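Local coordinates for protein ubiquitin conjugating enzyme (Agrocybe aegerita, PDB 3WE5) that probably carries activated ubiquitin as a thioester and passes it on toward target proteins, as an E2 ubiquitin-conjugating enzyme, at residues A[57-69]-A[131-144]. Numbering follows the deposited sequence.
Sequences LFTIEVMGNSQYQ and CVTLQSMLASCKKK
C131 and F58 form a sulfur-aromatic contact: SG of C131 sits 3.9 Å from the ring centroid of F58, over its face. Apolar packing continues along helix 127-140 and into the loop after it. I60 CD1 reaches C131 CB. With V62 CG1 anti to the backbone N (chi1 -178°), CG2 falls beside that N, and the two methyls fork onto neighbouring helix residues. CG2 presses on L138 CB at 3.5 Å, while CG1 rests on A139 CB. L138 CD2 lies over one face of the Y68 ring, offset toward the rim, and C141 CB meets the ring edge. K144 packs its CG on Q67 CB.

Polar contacts hold backbone atoms. The extended Q135 side chain sends NE2 to E61 O (2.8 Å), a nearly straight bond with the acceptor in the amide plane. NE2 also hydrogen-bonds to V43 O. A water accepts from Q67 N (3.0 Å), with L138 O and C141 O both close to it. Within the loop, S66 OG accepts from Y68 N, an ST turn that shapes the chain just before Y68.

Y68 OH hydrogen-bonds to V102 O; an alanine here would probably leave that carbonyl without its mate and open a gap beside L138 and C141. This is the E2 fold's sheet-on-helix packing: apolar side chains line both strand and following loop, while Q135 and the water hold main-chain atoms of E61 and Q67.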
loop_
_atom_site.group_PDB
_atom_site.type_symbol
_atom_site.label_atom_id
_atom_site.label_comp_id
_atom_site.label_asym_id
_atom_site.label_seq_id
_atom_site.Cartn_x
_atom_site.Cartn_y
_atom_site.Cartn_z
ATOM N N LEU A 57 -16.642 0.621 20.711
ATOM C CA LEU A 57 -16.923 1.020 19.333
ATOM C C LEU A 57 -17.133 2.536 19.238
ATOM O O LEU A 57 -17.821 3.134 20.068
ATOM C CB LEU A 57 -18.220 0.355 18.863
ATOM C CG LEU A 57 -18.213 -1.168 18.771
ATOM C CD1 LEU A 57 -19.653 -1.659 18.457
ATOM C CD2 LEU A 57 -17.243 -1.652 17.726
ATOM N N PHE A 58 -16.534 3.129 18.205
ATOM C CA PHE A 58 -16.728 4.538 17.846
ATOM C C PHE A 58 -17.229 4.647 16.398
ATOM O O PHE A 58 -17.024 3.749 15.592
ATOM C CB PHE A 58 -15.385 5.287 17.913
ATOM C CG PHE A 58 -14.837 5.442 19.284
ATOM C CD1 PHE A 58 -14.147 4.397 19.890
ATOM C CD2 PHE A 58 -14.998 6.631 19.986
ATOM C CE1 PHE A 58 -13.632 4.545 21.167
ATOM C CE2 PHE A 58 -14.485 6.795 21.259
ATOM C CZ PHE A 58 -13.805 5.724 21.865
ATOM N N THR A 59 -17.881 5.758 16.068
ATOM C CA THR A 59 -17.998 6.128 14.655
ATOM C C THR A 59 -16.992 7.231 14.361
ATOM O O THR A 59 -16.732 8.072 15.212
ATOM C CB THR A 59 -19.400 6.557 14.252
ATOM O OG1 THR A 59 -19.803 7.680 15.024
ATOM C CG2 THR A 59 -20.378 5.420 14.458
ATOM N N ILE A 60 -16.428 7.183 13.156
ATOM C CA ILE A 60 -15.423 8.152 12.724
ATOM C C ILE A 60 -15.934 8.781 11.432
ATOM O O ILE A 60 -16.177 8.081 10.430
ATOM C CB ILE A 60 -14.103 7.464 12.419
ATOM C CG1 ILE A 60 -13.562 6.735 13.664
ATOM C CG2 ILE A 60 -13.076 8.470 11.861
ATOM C CD1 ILE A 60 -13.282 7.634 14.862
ATOM N N GLU A 61 -16.101 10.097 11.459
ATOM C CA GLU A 61 -16.410 10.835 10.230
ATOM C C GLU A 61 -15.274 11.795 9.982
ATOM O O GLU A 61 -14.826 12.482 10.899
ATOM C CB GLU A 61 -17.709 11.615 10.368
ATOM C CG GLU A 61 -18.011 12.454 9.125
ATOM C CD GLU A 61 -19.421 12.989 9.095
ATOM O OE1 GLU A 61 -20.245 12.532 9.919
ATOM O OE2 GLU A 61 -19.693 13.865 8.238
ATOM N N VAL A 62 -14.800 11.854 8.743
ATOM C CA VAL A 62 -13.704 12.743 8.393
ATOM C C VAL A 62 -14.348 14.066 8.007
ATOM O O VAL A 62 -15.281 14.087 7.185
ATOM C CB VAL A 62 -12.914 12.212 7.206
ATOM C CG1 VAL A 62 -11.740 13.135 6.888
ATOM C CG2 VAL A 62 -12.400 10.782 7.490
ATOM N N MET A 63 -13.856 15.146 8.600
ATOM C CA MET A 63 -14.427 16.475 8.380
ATOM C C MET A 63 -13.587 17.202 7.347
ATOM O O MET A 63 -12.572 16.685 6.864
ATOM C CB MET A 63 -14.429 17.284 9.672
ATOM C CG MET A 63 -15.130 16.591 10.868
ATOM S SD MET A 63 -16.807 16.091 10.484
ATOM C CE MET A 63 -17.629 17.690 10.325
ATOM N N GLY A 64 -14.001 18.415 7.013
ATOM C CA GLY A 64 -13.308 19.168 5.988
ATOM C C GLY A 64 -13.444 18.542 4.619
ATOM O O GLY A 64 -14.372 17.763 4.340
ATOM N N ASN A 65 -12.516 18.905 3.738
ATOM C CA ASN A 65 -12.494 18.338 2.408
ATOM C C ASN A 65 -11.705 17.040 2.393
ATOM O O ASN A 65 -10.538 17.014 2.779
ATOM C CB ASN A 65 -11.907 19.341 1.410
ATOM C CG ASN A 65 -12.836 20.515 1.159
ATOM O OD1 ASN A 65 -13.937 20.336 0.643
ATOM N ND2 ASN A 65 -12.391 21.719 1.504
ATOM N N SER A 66 -12.354 15.964 1.974
ATOM C CA SER A 66 -11.691 14.667 1.922
ATOM C C SER A 66 -12.376 13.745 0.937
ATOM O O SER A 66 -13.420 14.076 0.353
ATOM C CB SER A 66 -11.709 14.008 3.304
ATOM O OG SER A 66 -12.975 13.418 3.536
ATOM N N GLN A 67 -11.806 12.555 0.787
ATOM C CA GLN A 67 -12.354 11.537 -0.082
ATOM C C GLN A 67 -13.485 10.746 0.573
ATOM O O GLN A 67 -14.052 9.852 -0.039
ATOM C CB GLN A 67 -11.245 10.588 -0.517
ATOM C CG GLN A 67 -10.144 11.274 -1.330
ATOM C CD GLN A 67 -10.645 11.737 -2.686
ATOM O OE1 GLN A 67 -11.111 10.929 -3.492
ATOM N NE2 GLN A 67 -10.560 13.044 -2.941
ATOM N N TYR A 68 -13.797 11.077 1.824
ATOM C CA TYR A 68 -14.770 10.314 2.614
ATOM C C TYR A 68 -15.853 11.245 3.155
ATOM O O TYR A 68 -16.458 10.980 4.189
ATOM C CB TYR A 68 -14.052 9.589 3.770
ATOM C CG TYR A 68 -12.804 8.858 3.322
ATOM C CD1 TYR A 68 -12.880 7.570 2.813
ATOM C CD2 TYR A 68 -11.550 9.463 3.400
ATOM C CE1 TYR A 68 -11.746 6.906 2.392
ATOM C CE2 TYR A 68 -10.417 8.808 2.973
ATOM C CZ TYR A 68 -10.523 7.533 2.473
ATOM O OH TYR A 68 -9.387 6.870 2.054
ATOM N N GLN A 69 -16.102 12.340 2.440
ATOM C CA GLN A 69 -17.059 13.348 2.892
ATOM C C GLN A 69 -18.428 12.735 3.167
ATOM O O GLN A 69 -18.944 11.962 2.361
ATOM C CB GLN A 69 -17.167 14.471 1.843
ATOM C CG GLN A 69 -17.699 15.797 2.373
ATOM C CD GLN A 69 -19.198 15.774 2.611
ATOM O OE1 GLN A 69 -19.951 15.172 1.842
ATOM N NE2 GLN A 69 -19.640 16.420 3.687
ATOM N N CYS A 131 -8.160 7.570 17.691
ATOM C CA CYS A 131 -9.286 7.958 16.828
ATOM C C CYS A 131 -8.938 9.179 15.982
ATOM O O CYS A 131 -9.225 9.217 14.767
ATOM C CB CYS A 131 -10.495 8.320 17.675
ATOM S SG CYS A 131 -11.341 6.867 18.414
ATOM N N VAL A 132 -8.357 10.172 16.642
ATOM C CA VAL A 132 -7.977 11.425 15.957
ATOM C C VAL A 132 -6.916 11.180 14.903
ATOM O O VAL A 132 -6.988 11.726 13.787
ATOM C CB VAL A 132 -7.467 12.465 16.963
ATOM C CG1 VAL A 132 -6.734 13.610 16.253
ATOM C CG2 VAL A 132 -8.614 13.000 17.826
ATOM N N THR A 133 -5.904 10.383 15.261
ATOM C CA THR A 133 -4.855 10.004 14.309
ATOM C C THR A 133 -5.383 9.280 13.080
ATOM O O THR A 133 -4.976 9.570 11.959
ATOM C CB THR A 133 -3.750 9.131 15.008
ATOM O OG1 THR A 133 -3.193 9.865 16.104
ATOM C CG2 THR A 133 -2.639 8.756 14.036
ATOM N N LEU A 134 -6.300 8.337 13.268
ATOM C CA LEU A 134 -6.846 7.604 12.143
ATOM C C LEU A 134 -7.772 8.490 11.299
ATOM O O LEU A 134 -7.813 8.353 10.061
ATOM C CB LEU A 134 -7.599 6.349 12.627
ATOM C CG LEU A 134 -6.717 5.305 13.308
ATOM C CD1 LEU A 134 -7.559 4.142 13.808
ATOM C CD2 LEU A 134 -5.633 4.782 12.363
ATOM N N GLN A 135 -8.489 9.394 11.957
ATOM C CA GLN A 135 -9.324 10.363 11.241
ATOM C C GLN A 135 -8.453 11.226 10.326
ATOM O O GLN A 135 -8.808 11.457 9.167
ATOM C CB GLN A 135 -10.046 11.243 12.248
ATOM C CG GLN A 135 -11.122 12.200 11.676
ATOM C CD GLN A 135 -11.640 13.105 12.764
ATOM O OE1 GLN A 135 -10.860 13.601 13.587
ATOM N NE2 GLN A 135 -12.952 13.311 12.805
ATOM N N SER A 136 -7.318 11.673 10.854
ATOM C CA SER A 136 -6.348 12.483 10.105
ATOM C C SER A 136 -5.666 11.714 8.982
ATOM O O SER A 136 -5.351 12.279 7.925
ATOM C CB SER A 136 -5.279 13.030 11.059
ATOM O OG SER A 136 -5.828 13.940 11.983
ATOM N N MET A 137 -5.409 10.427 9.210
ATOM C CA MET A 137 -4.859 9.574 8.173
ATOM C C MET A 137 -5.831 9.461 7.002
ATOM O O MET A 137 -5.425 9.513 5.836
ATOM C CB MET A 137 -4.568 8.179 8.747
ATOM C CG MET A 137 -4.188 7.121 7.714
ATOM S SD MET A 137 -4.352 5.450 8.382
ATOM C CE MET A 137 -6.092 5.150 8.131
ATOM N N LEU A 138 -7.117 9.322 7.309
ATOM C CA LEU A 138 -8.124 9.270 6.259
ATOM C C LEU A 138 -8.175 10.636 5.555
ATOM O O LEU A 138 -8.261 10.707 4.320
ATOM C CB LEU A 138 -9.491 8.872 6.828
ATOM C CG LEU A 138 -9.708 7.438 7.340
ATOM C CD1 LEU A 138 -11.113 7.273 7.890
ATOM C CD2 LEU A 138 -9.495 6.440 6.240
ATOM N N ALA A 139 -8.078 11.708 6.328
ATOM C CA ALA A 139 -8.181 13.060 5.766
ATOM C C ALA A 139 -7.037 13.342 4.788
ATOM O O ALA A 139 -7.196 14.107 3.835
ATOM C CB ALA A 139 -8.195 14.101 6.881
ATOM N N SER A 140 -5.883 12.733 5.043
ATOM C CA SER A 140 -4.678 12.988 4.248
ATOM C C SER A 140 -4.695 12.323 2.866
ATOM O O SER A 140 -3.908 12.696 1.992
ATOM C CB SER A 140 -3.441 12.533 5.029
ATOM O OG SER A 140 -3.270 11.132 4.923
ATOM N N CYS A 141 -5.580 11.347 2.664
ATOM C CA CYS A 141 -5.649 10.609 1.402
ATOM C C CYS A 141 -6.150 11.485 0.253
ATOM O O CYS A 141 -7.194 12.123 0.348
ATOM C CB CYS A 141 -6.549 9.386 1.559
ATOM S SG CYS A 141 -6.592 8.254 0.150
ATOM N N LYS A 142 -5.399 11.514 -0.842
ATOM C CA LYS A 142 -5.826 12.290 -1.997
ATOM C C LYS A 142 -6.483 11.405 -3.048
ATOM O O LYS A 142 -7.125 11.903 -3.973
ATOM C CB LYS A 142 -4.655 13.072 -2.592
ATOM C CG LYS A 142 -4.106 14.183 -1.689
ATOM C CD LYS A 142 -5.074 15.360 -1.566
ATOM C CE LYS A 142 -4.509 16.480 -0.684
ATOM N NZ LYS A 142 -4.544 16.135 0.771
ATOM N N LYS A 143 -6.345 10.091 -2.890
ATOM C CA LYS A 143 -6.916 9.139 -3.835
ATOM C C LYS A 143 -7.230 7.796 -3.182
ATOM O O LYS A 143 -6.340 7.116 -2.674
ATOM C CB LYS A 143 -5.963 8.919 -5.011
ATOM C CG LYS A 143 -6.304 7.707 -5.868
ATOM C CD LYS A 143 -5.117 7.328 -6.743
ATOM C CE LYS A 143 -4.552 8.560 -7.434
ATOM N NZ LYS A 143 -3.361 8.266 -8.270
ATOM N N LYS A 144 -8.502 7.419 -3.210
ATOM C CA LYS A 144 -8.962 6.180 -2.599
ATOM C C LYS A 144 -8.491 4.947 -3.347
ATOM O O LYS A 144 -8.907 4.704 -4.481
ATOM C CB LYS A 144 -10.486 6.165 -2.556
ATOM C CG LYS A 144 -11.109 7.281 -1.743
ATOM C CD LYS A 144 -12.625 7.157 -1.756
ATOM C CE LYS A 144 -13.037 5.765 -1.331
ATOM N NZ LYS A 144 -14.486 5.488 -1.561
HETATM O O HOH W 1 -9.165 12.124 2.085
#